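PDB 3JUR: Exo-poly-alpha-D-galacturonosidase from Thermotoga maritima, which probably hydrolyses the alpha-linked galacturonate chains of pectin from their ends, as a glycoside hydrolase of family 28. Local coordinates for residues I74-K77 and S78-L82; N112-P115 and L116-L120. All blocks are in the same frame, centred on the assembly; numbering follows the deposited sequence.

How the contacts relate
Strand 68-75 leads the chain from its N-terminal side into contact 1, where the turn in 74-82 redirects it into strand 80-84. Contact 1 is complete before contact 2 opens, so the two follow in series and neither encloses the other. After strand 108-112 the chain passes through the loop of contact 2 and enters strand 117-120, which lies parallel to strand 68-75. The two contacts, with centres about 12 Å apart, thus meet side by side in adjoining strands of the beta-helix: Ile74 N lies 2.7 Å from Leu116 O and Leu76 N 2.8 Å from Tyr118 O, both probable hydrogen bonds.

Contact 1: I74-K77 and S78-L82; sequences IHLK and SNIEL
A type II beta turn from Lys77 to Ile80 brings Leu76 and Ile80 together, with 74-77 and 78-82 running 140° apart end to end. The turn is a corner of the right-handed parallel beta-helix of family 28, joining strand 68-75 to strand 80-84, and Asn79 takes its left-handed position with phi 71°. On the inside of the corner three aliphatic side chains close together. Leu76 uses a single methyl, CD2, for both of its partners: it lies 3.9 Å from Ile80 CG2, the two side chains meeting at a slant, and 4.1 Å from Leu82 CB, where they cross nearly at right angles. Ile80 presents CG2 to the leucine because this branch stands opposite its own backbone N, while CG1 is turned beside that N (chi1 -60°) and faces the start of the turn. Farther from the turn, Ile74 and Leu82 are only loosely in touch, CD1 to CD2 at 4.5 Å, and Ile88 of strand 87-90 packs on both. Helix 44-57 covers part of this apolar cluster through Phe47, Ile51 and Leu54. The polar groups of the corner find partners elsewhere: the extended Lys77 chain carries NZ to a salt bridge with Glu52, Ser78 OG accepts from the backbone N of Glu123, and Asn79 OD1 is hydrogen-bonded by Asn124 ND2 from the neighbouring corner. At the mouth of the turn, Ile80 CG1 sits 3.2 Å from Lys77 O.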
ATOM      1  N   ILE D  74      -7.461  35.475 -43.553  1.00 22.10           N
ATOM      2  CA  ILE D  74      -6.378  35.230 -44.508  1.00 22.04           C
ATOM      3  C   ILE D  74      -6.640  33.911 -45.212  1.00 22.31           C
ATOM      4  O   ILE D  74      -6.835  32.880 -44.558  1.00 22.05           O
ATOM      5  CB  ILE D  74      -4.996  35.173 -43.794  1.00 22.00           C
ATOM      6  CG1 ILE D  74      -4.622  36.548 -43.224  1.00 21.91           C
ATOM      7  CG2 ILE D  74      -3.905  34.650 -44.731  1.00 21.59           C
ATOM      8  CD1 ILE D  74      -3.526  36.499 -42.174  1.00 21.85           C
ATOM      9  N   HIS D  75      -6.658  33.951 -46.541  1.00 22.41           N
ATOM     10  CA  HIS D  75      -6.851  32.747 -47.345  1.00 22.93           C
ATOM     11  C   HIS D  75      -5.543  32.290 -47.977  1.00 23.06           C
ATOM     12  O   HIS D  75      -5.001  32.951 -48.861  1.00 23.34           O
ATOM     13  CB  HIS D  75      -7.945  32.962 -48.400  1.00 22.90           C
ATOM     14  CG  HIS D  75      -9.333  32.947 -47.834  1.00 23.91           C
ATOM     15  ND1 HIS D  75     -10.461  33.022 -48.623  1.00 24.61           N
ATOM     16  CD2 HIS D  75      -9.774  32.850 -46.555  1.00 23.81           C
ATOM     17  CE1 HIS D  75     -11.536  32.989 -47.855  1.00 24.83           C
ATOM     18  NE2 HIS D  75     -11.146  32.883 -46.596  1.00 24.47           N
ATOM     19  N   LEU D  76      -5.027  31.167 -47.488  1.00 23.29           N
ATOM     20  CA  LEU D  76      -3.794  30.595 -48.010  1.00 23.61           C
ATOM     21  C   LEU D  76      -4.059  29.848 -49.315  1.00 23.74           C
ATOM     22  O   LEU D  76      -5.199  29.503 -49.624  1.00 24.20           O
ATOM     23  CB  LEU D  76      -3.144  29.674 -46.971  1.00 23.54           C
ATOM     24  CG  LEU D  76      -2.700  30.340 -45.663  1.00 24.01           C
ATOM     25  CD1 LEU D  76      -2.435  29.307 -44.573  1.00 25.26           C
ATOM     26  CD2 LEU D  76      -1.480  31.237 -45.867  1.00 24.54           C
ATOM     27  N   LYS D  77      -3.006  29.638 -50.096  1.00 23.65           N
ATOM     28  CA  LYS D  77      -3.081  28.804 -51.291  1.00 23.34           C
ATOM     29  C   LYS D  77      -1.975  27.761 -51.195  1.00 23.05           C
ATOM     30  O   LYS D  77      -1.142  27.831 -50.290  1.00 23.22           O
ATOM     31  CB  LYS D  77      -2.958  29.652 -52.563  1.00 23.38           C
ATOM     32  CG  LYS D  77      -4.073  30.688 -52.727  1.00 23.64           C
ATOM     33  CD  LYS D  77      -3.959  31.466 -54.019  1.00 26.19           C
ATOM     34  CE  LYS D  77      -4.965  32.607 -54.047  1.00 26.64           C
ATOM     35  NZ  LYS D  77      -5.135  33.159 -55.417  1.00 28.16           N
ATOM     36  N   SER D  78      -1.983  26.787 -52.101  1.00 22.70           N
ATOM     37  CA  SER D  78      -0.951  25.751 -52.150  1.00 22.29           C
ATOM     38  C   SER D  78       0.467  26.320 -52.248  1.00 22.20           C
ATOM     39  O   SER D  78       0.691  27.329 -52.924  1.00 21.66           O
ATOM     40  CB  SER D  78      -1.207  24.810 -53.328  1.00 22.25           C
ATOM     41  OG  SER D  78      -2.266  23.918 -53.043  1.00 22.33           O
ATOM     42  N   ASN D  79       1.409  25.665 -51.564  1.00 21.82           N
ATOM     43  CA  ASN D  79       2.844  26.013 -51.616  1.00 21.93           C
ATOM     44  C   ASN D  79       3.213  27.324 -50.923  1.00 21.92           C
ATOM     45  O   ASN D  79       4.246  27.935 -51.232  1.00 21.90           O
ATOM     46  CB  ASN D  79       3.373  25.991 -53.061  1.00 21.83           C
ATOM     47  CG  ASN D  79       3.150  24.659 -53.741  1.00 21.44           C
ATOM     48  OD1 ASN D  79       3.559  23.610 -53.234  1.00 21.17           O
ATOM     49  ND2 ASN D  79       2.493  24.690 -54.888  1.00 19.28           N
ATOM     50  N   ILE D  80       2.371  27.734 -49.978  1.00 22.01           N
ATOM     51  CA  ILE D  80       2.551  28.986 -49.246  1.00 22.13           C
ATOM     52  C   ILE D  80       2.917  28.743 -47.781  1.00 22.34           C
ATOM     53  O   ILE D  80       2.247  27.973 -47.072  1.00 22.04           O
ATOM     54  CB  ILE D  80       1.283  29.893 -49.334  1.00 22.05           C
ATOM     55  CG1 ILE D  80       0.954  30.256 -50.793  1.00 22.25           C
ATOM     56  CG2 ILE D  80       1.428  31.153 -48.465  1.00 22.37           C
ATOM     57  CD1 ILE D  80       2.030  31.040 -51.547  1.00 21.84           C
ATOM     58  N   GLU D  81       3.991  29.399 -47.345  1.00 22.55           N
ATOM     59  CA  GLU D  81       4.359  29.447 -45.935  1.00 22.83           C
ATOM     60  C   GLU D  81       4.103  30.849 -45.387  1.00 22.63           C
ATOM     61  O   GLU D  81       4.666  31.831 -45.880  1.00 22.85           O
ATOM     62  CB  GLU D  81       5.828  29.060 -45.743  1.00 23.28           C
ATOM     63  CG  GLU D  81       6.318  29.078 -44.286  1.00 24.33           C
ATOM     64  CD  GLU D  81       7.823  28.870 -44.170  1.00 26.44           C
ATOM     65  OE1 GLU D  81       8.362  27.997 -44.885  1.00 28.82           O
ATOM     66  OE2 GLU D  81       8.471  29.572 -43.365  1.00 26.79           O
ATOM     67  N   LEU D  82       3.235  30.938 -44.385  1.00 22.16           N
ATOM     68  CA  LEU D  82       2.994  32.193 -43.693  1.00 22.01           C
ATOM     69  C   LEU D  82       3.950  32.295 -42.498  1.00 22.06           C
ATOM     70  O   LEU D  82       3.753  31.634 -41.479  1.00 21.73           O
ATOM     71  CB  LEU D  82       1.527  32.276 -43.256  1.00 21.96           C
ATOM     72  CG  LEU D  82       1.008  33.524 -42.534  1.00 21.81           C
ATOM     73  CD1 LEU D  82       1.055  34.784 -43.416  1.00 21.97           C
ATOM     74  CD2 LEU D  82      -0.408  33.276 -42.009  1.00 21.27           C
TER

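Contact 2: N112-P115 and L116-L120; sequences NYSP and LVYAL
Tyr118 meets the pyrrolidine of Pro115 obliquely through the CD1 side of its ring, CD1 lying 3.7 Å from Pro115 CD and equally close to Pro115 CG. Pro115 CG touches CD1, while Pro115 CD also comes within 4.1 Å of Tyr118 CG. With chi1 at -177° the tyrosine ring extends opposite its own backbone N, which brings it back over the loop that precedes the strand; its hydroxyl reaches the backbone O of Leu102. Ser114 OG stands 4.0 Å from Tyr118 CB and hydrogen-bonds to Pro115 O at 2.7 Å, tilted 17° from the carbonyl plane. Ser114 OG is thus held by two hydrogen bonds, to Pro115 O and to His75 NE2; the His75 ring in turn meets that of Tyr118, with planes about 55° apart. Here the chain enters strand 117-120 of the parallel beta-helix, between strands 68-75 and 193-196, and Gln194 of the latter packs on both Pro115 and Tyr118. The CB of Leu116 leaves the backbone on the side away from the preceding residues, but its CD2 methyl comes back to 4.1 Å from Pro115 C, and the side chain packs on Phe90 and Tyr97. Pro115 CB lies 3.8 Å from Val117 O.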
ATOM      1  N   ASN D 112     -20.541  28.903 -44.001  1.00 21.46           N
ATOM      2  CA  ASN D 112     -20.576  29.837 -42.885  1.00 21.55           C
ATOM      3  C   ASN D 112     -19.390  30.795 -42.964  1.00 21.58           C
ATOM      4  O   ASN D 112     -18.571  30.696 -43.881  1.00 21.42           O
ATOM      5  CB  ASN D 112     -20.563  29.065 -41.555  1.00 21.44           C
ATOM      6  CG  ASN D 112     -20.869  29.947 -40.348  1.00 21.34           C
ATOM      7  OD1 ASN D 112     -21.639  30.910 -40.431  1.00 20.98           O
ATOM      8  ND2 ASN D 112     -20.268  29.611 -39.214  1.00 19.95           N
ATOM      9  N   TYR D 113     -19.315  31.715 -42.002  1.00 21.70           N
ATOM     10  CA  TYR D 113     -18.208  32.660 -41.878  1.00 21.72           C
ATOM     11  C   TYR D 113     -16.867  31.970 -42.079  1.00 21.76           C
ATOM     12  O   TYR D 113     -16.650  30.853 -41.588  1.00 21.59           O
ATOM     13  CB  TYR D 113     -18.235  33.342 -40.501  1.00 21.69           C
ATOM     14  CG  TYR D 113     -19.387  34.311 -40.303  1.00 21.74           C
ATOM     15  CD1 TYR D 113     -19.458  35.501 -41.030  1.00 20.89           C
ATOM     16  CD2 TYR D 113     -20.398  34.043 -39.378  1.00 21.37           C
ATOM     17  CE1 TYR D 113     -20.511  36.393 -40.850  1.00 21.49           C
ATOM     18  CE2 TYR D 113     -21.457  34.930 -39.185  1.00 20.55           C
ATOM     19  CZ  TYR D 113     -21.510  36.104 -39.929  1.00 21.47           C
ATOM     20  OH  TYR D 113     -22.552  36.992 -39.752  1.00 19.38           O
ATOM     21  N   SER D 114     -15.976  32.633 -42.809  1.00 21.61           N
ATOM     22  CA  SER D 114     -14.622  32.130 -43.020  1.00 21.48           C
ATOM     23  C   SER D 114     -13.869  31.953 -41.699  1.00 21.61           C
ATOM     24  O   SER D 114     -13.935  32.825 -40.829  1.00 21.67           O
ATOM     25  CB  SER D 114     -13.840  33.082 -43.929  1.00 21.35           C
ATOM     26  OG  SER D 114     -12.485  32.674 -44.047  1.00 20.77           O
ATOM     27  N   PRO D 115     -13.152  30.823 -41.540  1.00 21.68           N
ATOM     28  CA  PRO D 115     -12.148  30.764 -40.472  1.00 21.84           C
ATOM     29  C   PRO D 115     -11.136  31.901 -40.658  1.00 22.11           C
ATOM     30  O   PRO D 115     -10.976  32.399 -41.779  1.00 22.11           O
ATOM     31  CB  PRO D 115     -11.481  29.409 -40.699  1.00 21.33           C
ATOM     32  CG  PRO D 115     -12.542  28.586 -41.314  1.00 21.23           C
ATOM     33  CD  PRO D 115     -13.292  29.525 -42.223  1.00 21.49           C
ATOM     34  N   LEU D 116     -10.471  32.307 -39.576  1.00 22.25           N
ATOM     35  CA  LEU D 116      -9.571  33.463 -39.615  1.00 22.55           C
ATOM     36  C   LEU D 116      -8.347  33.208 -40.506  1.00 22.62           C
ATOM     37  O   LEU D 116      -7.894  34.098 -41.218  1.00 22.82           O
ATOM     38  CB  LEU D 116      -9.163  33.917 -38.200  1.00 22.31           C
ATOM     39  CG  LEU D 116     -10.161  33.903 -37.024  1.00 23.17           C
ATOM     40  CD1 LEU D 116      -9.617  34.729 -35.864  1.00 23.98           C
ATOM     41  CD2 LEU D 116     -11.573  34.347 -37.362  1.00 21.96           C
ATOM     42  N   VAL D 117      -7.818  31.989 -40.457  1.00 22.99           N
ATOM     43  CA  VAL D 117      -6.803  31.546 -41.415  1.00 23.09           C
ATOM     44  C   VAL D 117      -7.367  30.293 -42.083  1.00 22.97           C
ATOM     45  O   VAL D 117      -7.724  29.332 -41.406  1.00 22.89           O
ATOM     46  CB  VAL D 117      -5.439  31.242 -40.732  1.00 23.04           C
ATOM     47  CG1 VAL D 117      -4.386  30.901 -41.773  1.00 23.06           C
ATOM     48  CG2 VAL D 117      -4.975  32.423 -39.898  1.00 23.14           C
ATOM     49  N   TYR D 118      -7.467  30.319 -43.405  1.00 23.12           N
ATOM     50  CA  TYR D 118      -8.226  29.305 -44.139  1.00 23.24           C
ATOM     51  C   TYR D 118      -7.496  28.792 -45.373  1.00 23.38           C
ATOM     52  O   TYR D 118      -7.003  29.578 -46.199  1.00 23.30           O
ATOM     53  CB  TYR D 118      -9.597  29.886 -44.525  1.00 23.24           C
ATOM     54  CG  TYR D 118     -10.566  28.950 -45.246  1.00 23.42           C
ATOM     55  CD1 TYR D 118     -11.095  27.822 -44.610  1.00 22.91           C
ATOM     56  CD2 TYR D 118     -10.989  29.231 -46.550  1.00 23.05           C
ATOM     57  CE1 TYR D 118     -12.000  26.982 -45.260  1.00 22.51           C
ATOM     58  CE2 TYR D 118     -11.893  28.400 -47.213  1.00 22.98           C
ATOM     59  CZ  TYR D 118     -12.395  27.278 -46.560  1.00 23.42           C
ATOM     60  OH  TYR D 118     -13.287  26.458 -47.214  1.00 22.72           O
ATOM     61  N   ALA D 119      -7.440  27.467 -45.489  1.00 23.56           N
ATOM     62  CA  ALA D 119      -6.994  26.803 -46.714  1.00 23.89           C
ATOM     63  C   ALA D 119      -7.966  25.683 -47.081  1.00 24.05           C
ATOM     64  O   ALA D 119      -8.323  24.864 -46.234  1.00 24.02           O
ATOM     65  CB  ALA D 119      -5.580  26.254 -46.549  1.00 23.74           C
ATOM     66  N   LEU D 120      -8.390  25.656 -48.340  1.00 24.12           N
ATOM     67  CA  LEU D 120      -9.303  24.625 -48.827  1.00 24.49           C
ATOM     68  C   LEU D 120      -8.696  23.910 -50.025  1.00 24.77           C
ATOM     69  O   LEU D 120      -8.294  24.557 -50.990  1.00 24.65           O
ATOM     70  CB  LEU D 120     -10.655  25.243 -49.216  1.00 24.35           C
ATOM     71  CG  LEU D 120     -11.640  24.366 -50.002  1.00 24.39           C
ATOM     72  CD1 LEU D 120     -12.189  23.224 -49.142  1.00 24.13           C
ATOM     73  CD2 LEU D 120     -12.774  25.206 -50.584  1.00 24.99           C
TER